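Local coordinates for protein ubiquitin conjugating enzyme (Plasmodium yoelii, PDB 2PWQ) that probably carries activated ubiquitin as a thioester and helps pass it to target proteins, as a ubiquitin-conjugating (E2) enzyme, at residues 49-61 with 70-82. Numbering follows the deposited sequence. Where two conformers were deposited one is given.
Sequences DSNFFEWVGFIKG and GHFTLAITIPNDY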
loop_
_atom_site.group_PDB
_atom_site.type_symbol
_atom_site.label_atom_id
_atom_site.label_comp_id
_atom_site.label_asym_id
_atom_site.label_seq_id
_atom_site.Cartn_x
_atom_site.Cartn_y
_atom_site.Cartn_z
ATOM N N ASP A 49 -3.035 -4.664 -16.427
ATOM C CA ASP A 49 -3.308 -4.754 -17.869
ATOM C C ASP A 49 -3.149 -6.220 -18.324
ATOM O O ASP A 49 -4.057 -7.052 -18.147
ATOM C CB ASP A 49 -2.352 -3.791 -18.610
ATOM C CG ASP A 49 -2.767 -3.508 -20.056
ATOM O OD1 ASP A 49 -3.975 -3.345 -20.338
ATOM O OD2 ASP A 49 -1.859 -3.412 -20.908
ATOM N N SER A 50 -1.971 -6.540 -18.872
ATOM C CA SER A 50 -1.727 -7.833 -19.504
ATOM C C SER A 50 -0.553 -8.616 -18.917
ATOM O O SER A 50 -0.242 -9.714 -19.393
ATOM C CB SER A 50 -1.527 -7.664 -21.025
ATOM O OG SER A 50 -2.709 -7.175 -21.652
ATOM N N ASN A 51 0.080 -8.032 -17.894
ATOM C CA ASN A 51 1.203 -8.636 -17.183
ATOM C C ASN A 51 0.786 -9.126 -15.783
ATOM O O ASN A 51 0.420 -8.334 -14.926
ATOM C CB ASN A 51 2.365 -7.649 -17.081
ATOM C CG ASN A 51 3.609 -8.272 -16.442
ATOM O OD1 ASN A 51 3.592 -9.423 -15.983
ATOM N ND2 ASN A 51 4.697 -7.520 -16.430
ATOM N N PHE A 52 0.836 -10.442 -15.588
ATOM C CA PHE A 52 0.437 -11.083 -14.341
ATOM C C PHE A 52 1.368 -10.675 -13.173
ATOM O O PHE A 52 1.063 -10.909 -12.001
ATOM C CB PHE A 52 0.465 -12.596 -14.544
ATOM C CG PHE A 52 -0.822 -13.278 -14.215
ATOM C CD1 PHE A 52 -1.077 -13.727 -12.918
ATOM C CD2 PHE A 52 -1.773 -13.482 -15.199
ATOM C CE1 PHE A 52 -2.264 -14.341 -12.602
ATOM C CE2 PHE A 52 -2.974 -14.120 -14.896
ATOM C CZ PHE A 52 -3.219 -14.552 -13.589
ATOM N N PHE A 53 2.491 -10.049 -13.515
ATOM C CA PHE A 53 3.503 -9.613 -12.544
ATOM C C PHE A 53 3.372 -8.132 -12.208
ATOM O O PHE A 53 4.228 -7.541 -11.573
ATOM C CB PHE A 53 4.915 -9.984 -13.034
ATOM C CG PHE A 53 5.181 -11.462 -12.953
ATOM C CD1 PHE A 53 5.829 -12.007 -11.850
ATOM C CD2 PHE A 53 4.734 -12.318 -13.949
ATOM C CE1 PHE A 53 6.042 -13.365 -11.755
ATOM C CE2 PHE A 53 4.941 -13.681 -13.860
ATOM C CZ PHE A 53 5.604 -14.212 -12.761
ATOM N N GLU A 54 2.273 -7.537 -12.628
ATOM C CA GLU A 54 2.051 -6.126 -12.362
ATOM C C GLU A 54 0.613 -5.951 -11.954
ATOM O O GLU A 54 -0.300 -6.166 -12.768
ATOM C CB GLU A 54 2.413 -5.259 -13.579
ATOM C CG GLU A 54 2.202 -3.753 -13.370
ATOM C CD GLU A 54 3.190 -3.126 -12.395
ATOM O OE1 GLU A 54 4.363 -3.588 -12.344
ATOM O OE2 GLU A 54 2.794 -2.160 -11.670
ATOM N N TRP A 55 0.405 -5.609 -10.679
ATOM C CA TRP A 55 -0.945 -5.387 -10.207
ATOM C C TRP A 55 -1.148 -3.958 -9.761
ATOM O O TRP A 55 -0.228 -3.205 -9.529
ATOM C CB TRP A 55 -1.341 -6.295 -9.040
ATOM C CG TRP A 55 -1.125 -7.771 -9.179
ATOM C CD1 TRP A 55 -0.809 -8.477 -10.314
ATOM C CD2 TRP A 55 -1.249 -8.752 -8.119
ATOM N NE1 TRP A 55 -0.690 -9.821 -10.019
ATOM C CE2 TRP A 55 -0.975 -10.021 -8.688
ATOM C CE3 TRP A 55 -1.588 -8.676 -6.763
ATOM C CZ2 TRP A 55 -0.997 -11.210 -7.931
ATOM C CZ3 TRP A 55 -1.614 -9.866 -6.008
ATOM C CH2 TRP A 55 -1.320 -11.111 -6.602
ATOM N N VAL A 56 -2.411 -3.630 -9.641
ATOM C CA VAL A 56 -2.876 -2.433 -9.038
ATOM C C VAL A 56 -3.495 -2.904 -7.744
ATOM O O VAL A 56 -4.302 -3.837 -7.771
ATOM C CB VAL A 56 -3.990 -1.846 -9.903
ATOM C CG1 VAL A 56 -4.589 -0.665 -9.220
ATOM C CG2 VAL A 56 -3.416 -1.448 -11.228
ATOM N N GLY A 57 -3.112 -2.287 -6.625
ATOM C CA GLY A 57 -3.735 -2.534 -5.331
ATOM C C GLY A 57 -4.621 -1.405 -4.845
ATOM O O GLY A 57 -4.418 -0.248 -5.218
ATOM N N PHE A 58 -5.667 -1.755 -4.107
ATOM C CA PHE A 58 -6.511 -0.812 -3.377
ATOM C C PHE A 58 -6.373 -0.994 -1.851
ATOM O O PHE A 58 -6.440 -2.128 -1.333
ATOM C CB PHE A 58 -7.975 -0.998 -3.771
ATOM C CG PHE A 58 -8.957 -0.415 -2.786
ATOM C CD1 PHE A 58 -9.162 0.980 -2.712
ATOM C CD2 PHE A 58 -9.701 -1.259 -1.940
ATOM C CE1 PHE A 58 -10.077 1.512 -1.804
ATOM C CE2 PHE A 58 -10.595 -0.748 -1.053
ATOM C CZ PHE A 58 -10.797 0.634 -0.956
ATOM N N ILE A 59 -6.201 0.109 -1.145
ATOM C CA ILE A 59 -6.322 0.137 0.320
ATOM C C ILE A 59 -7.329 1.182 0.768
ATOM O O ILE A 59 -7.242 2.389 0.397
ATOM C CB ILE A 59 -4.986 0.432 1.054
ATOM C CG1 ILE A 59 -3.971 -0.682 0.848
ATOM C CG2 ILE A 59 -5.218 0.681 2.557
ATOM C CD1 ILE A 59 -2.568 -0.224 1.235
ATOM N N LYS A 60 -8.264 0.726 1.590
ATOM C CA LYS A 60 -9.218 1.602 2.215
ATOM C C LYS A 60 -8.538 2.378 3.329
ATOM O O LYS A 60 -7.875 1.790 4.196
ATOM C CB LYS A 60 -10.400 0.809 2.780
ATOM C CG LYS A 60 -11.539 1.723 3.222
ATOM C CD LYS A 60 -12.725 1.011 3.779
ATOM C CE LYS A 60 -12.789 1.107 5.289
ATOM N NZ LYS A 60 -14.236 0.953 5.725
ATOM N N GLY A 61 -8.710 3.702 3.302
ATOM C CA GLY A 61 -8.256 4.556 4.381
ATOM C C GLY A 61 -9.039 4.226 5.656
ATOM O O GLY A 61 -10.258 4.247 5.650
ATOM N N GLY A 70 -11.032 7.625 2.249
ATOM C CA GLY A 70 -10.060 7.575 1.164
ATOM C C GLY A 70 -10.030 6.197 0.537
ATOM O O GLY A 70 -10.264 5.169 1.206
ATOM N N HIS A 71 -9.741 6.186 -0.757
ATOM C CA HIS A 71 -9.578 4.977 -1.544
ATOM C C HIS A 71 -8.241 5.177 -2.221
ATOM O O HIS A 71 -8.084 6.087 -3.094
ATOM C CB HIS A 71 -10.686 4.883 -2.596
ATOM C CG HIS A 71 -12.069 4.964 -2.033
ATOM N ND1 HIS A 71 -12.755 3.853 -1.573
ATOM C CD2 HIS A 71 -12.886 6.026 -1.824
ATOM C CE1 HIS A 71 -13.941 4.228 -1.120
ATOM N NE2 HIS A 71 -14.045 5.540 -1.262
ATOM N N PHE A 72 -7.268 4.394 -1.793
ATOM C CA PHE A 72 -5.883 4.523 -2.234
ATOM C C PHE A 72 -5.413 3.421 -3.185
ATOM O O PHE A 72 -5.438 2.206 -2.868
ATOM C CB PHE A 72 -4.919 4.650 -1.013
ATOM C CG PHE A 72 -5.263 5.810 -0.080
ATOM C CD1 PHE A 72 -6.165 5.625 0.985
ATOM C CD2 PHE A 72 -4.745 7.100 -0.307
ATOM C CE1 PHE A 72 -6.497 6.663 1.846
ATOM C CE2 PHE A 72 -5.090 8.172 0.556
ATOM C CZ PHE A 72 -5.971 7.963 1.604
ATOM N N THR A 73 -4.957 3.853 -4.356
ATOM C CA THR A 73 -4.449 2.980 -5.389
ATOM C C THR A 73 -2.959 2.877 -5.240
ATOM O O THR A 73 -2.311 3.907 -4.997
ATOM C CB THR A 73 -4.756 3.589 -6.768
ATOM O OG1 THR A 73 -6.172 3.686 -6.881
ATOM C CG2 THR A 73 -4.226 2.723 -7.846
ATOM N N LEU A 74 -2.428 1.651 -5.378
ATOM C CA LEU A 74 -0.989 1.386 -5.338
ATOM C C LEU A 74 -0.564 0.607 -6.593
ATOM O O LEU A 74 -1.386 -0.019 -7.243
ATOM C CB LEU A 74 -0.576 0.614 -4.040
ATOM C CG LEU A 74 -0.940 1.184 -2.651
ATOM C CD1 LEU A 74 -2.361 0.739 -2.176
ATOM C CD2 LEU A 74 0.105 0.830 -1.600
ATOM N N ALA A 75 0.732 0.630 -6.900
ATOM C CA ALA A 75 1.316 -0.110 -8.013
ATOM C C ALA A 75 2.145 -1.205 -7.414
ATOM O O ALA A 75 3.016 -0.921 -6.626
ATOM C CB ALA A 75 2.232 0.836 -8.900
ATOM N N ILE A 76 1.877 -2.441 -7.804
ATOM C CA ILE A 76 2.543 -3.629 -7.243
ATOM C C ILE A 76 3.356 -4.361 -8.334
ATOM O O ILE A 76 2.790 -4.990 -9.226
ATOM C CB ILE A 76 1.504 -4.577 -6.620
ATOM C CG1 ILE A 76 0.622 -3.811 -5.618
ATOM C CG2 ILE A 76 2.197 -5.836 -5.978
ATOM C CD1 ILE A 76 -0.646 -4.535 -5.228
ATOM N N THR A 77 4.679 -4.269 -8.307
ATOM C CA THR A 77 5.433 -5.034 -9.286
ATOM C C THR A 77 6.029 -6.283 -8.646
ATOM O O THR A 77 6.828 -6.203 -7.676
ATOM C CB THR A 77 6.480 -4.204 -10.080
ATOM O OG1 THR A 77 7.722 -4.226 -9.408
ATOM C CG2 THR A 77 6.068 -2.763 -10.254
ATOM N N ILE A 78 5.610 -7.444 -9.153
ATOM C CA ILE A 78 5.931 -8.740 -8.533
ATOM C C ILE A 78 7.110 -9.335 -9.265
ATOM O O ILE A 78 7.074 -9.405 -10.500
ATOM C CB ILE A 78 4.729 -9.679 -8.612
ATOM C CG1 ILE A 78 3.542 -9.026 -7.928
ATOM C CG2 ILE A 78 5.052 -11.066 -8.021
ATOM C CD1 ILE A 78 2.240 -9.529 -8.364
ATOM N N PRO A 79 8.171 -9.753 -8.533
ATOM C CA PRO A 79 9.363 -10.262 -9.227
ATOM C C PRO A 79 9.131 -11.627 -9.859
ATOM O O PRO A 79 8.211 -12.340 -9.439
ATOM C CB PRO A 79 10.413 -10.356 -8.099
ATOM C CG PRO A 79 9.630 -10.560 -6.885
ATOM C CD PRO A 79 8.354 -9.776 -7.063
ATOM N N ASN A 80 9.962 -11.982 -10.847
ATOM C CA ASN A 80 9.800 -13.237 -11.601
ATOM C C ASN A 80 10.072 -14.523 -10.828
ATOM O O ASN A 80 9.633 -15.603 -11.241
ATOM C CB ASN A 80 10.507 -13.221 -12.975
ATOM C CG ASN A 80 12.010 -12.875 -12.905
ATOM O OD1 ASN A 80 12.629 -12.836 -11.831
ATOM N ND2 ASN A 80 12.597 -12.614 -14.079
ATOM N N ASP A 81 10.741 -14.389 -9.684
ATOM C CA ASP A 81 10.957 -15.498 -8.747
ATOM C C ASP A 81 10.010 -15.550 -7.544
ATOM O O ASP A 81 10.162 -16.408 -6.656
ATOM C CB ASP A 81 12.413 -15.526 -8.262
ATOM C CG ASP A 81 12.974 -14.141 -7.959
ATOM O OD1 ASP A 81 12.221 -13.144 -7.909
ATOM O OD2 ASP A 81 14.209 -14.057 -7.760
ATOM N N TYR A 82 9.037 -14.652 -7.499
ATOM C CA TYR A 82 8.034 -14.723 -6.449
ATOM C C TYR A 82 7.554 -16.181 -6.253
ATOM O O TYR A 82 7.332 -16.877 -7.244
ATOM C CB TYR A 82 6.872 -13.820 -6.822
ATOM C CG TYR A 82 5.902 -13.566 -5.713
ATOM C CD1 TYR A 82 6.137 -12.567 -4.765
ATOM C CD2 TYR A 82 4.735 -14.324 -5.609
ATOM C CE1 TYR A 82 5.210 -12.332 -3.743
ATOM C CE2 TYR A 82 3.828 -14.111 -4.602
ATOM C CZ TYR A 82 4.068 -13.124 -3.665
ATOM O OH TYR A 82 3.132 -12.925 -2.702
#
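Strands 54-60 and 71-77 pair antiparallel, their axes at 151°, through six backbone hydrogen bonds, and Ile78 N to Phe53 O and Gly61 N to Gly70 O extend the ladder just beyond them. They form the central hairpin of the four-stranded antiparallel sheet of the E2 (UBC) fold, with strands 43-47 and 88-91 outside them. Trp55, Ile59, Phe72, Leu74 and Ile76 line one face, where Trp55 and Ile59 pack on helix 122-134. Ile59 CD1 meets Leu74 CD1 at 3.6 Å. Ile76 CD1 lies over the backbone of Gly57, 3.7 Å from its CA. The edge of the Phe72 ring faces Ile59 O and Gly61 CA. Val56, Phe58, His71 and Thr73 occupy the other face. There, in one of the two conformers deposited for Phe58, its ring and that of His71 lie side by side, rim to rim, with planes at 23°. In this conformer chi1 of 161° extends the ring beside His71 and brings CE1 within 3.5 Å of His71 CB. Val56 CG1 touches Thr73 CG2. Beyond the strands, the Phe53 ring turns its edge to Pro79 O, with CE1 3.3 Å from that oxygen. The Trp55 indole is held by a bent hydrogen bond from NE1 to Phe52 O, and helix 23-37 also packs on it. Ile78 CD1 sits over one indole face in a CH-pi contact, 3.4 Å from the centroid of the five-membered ring.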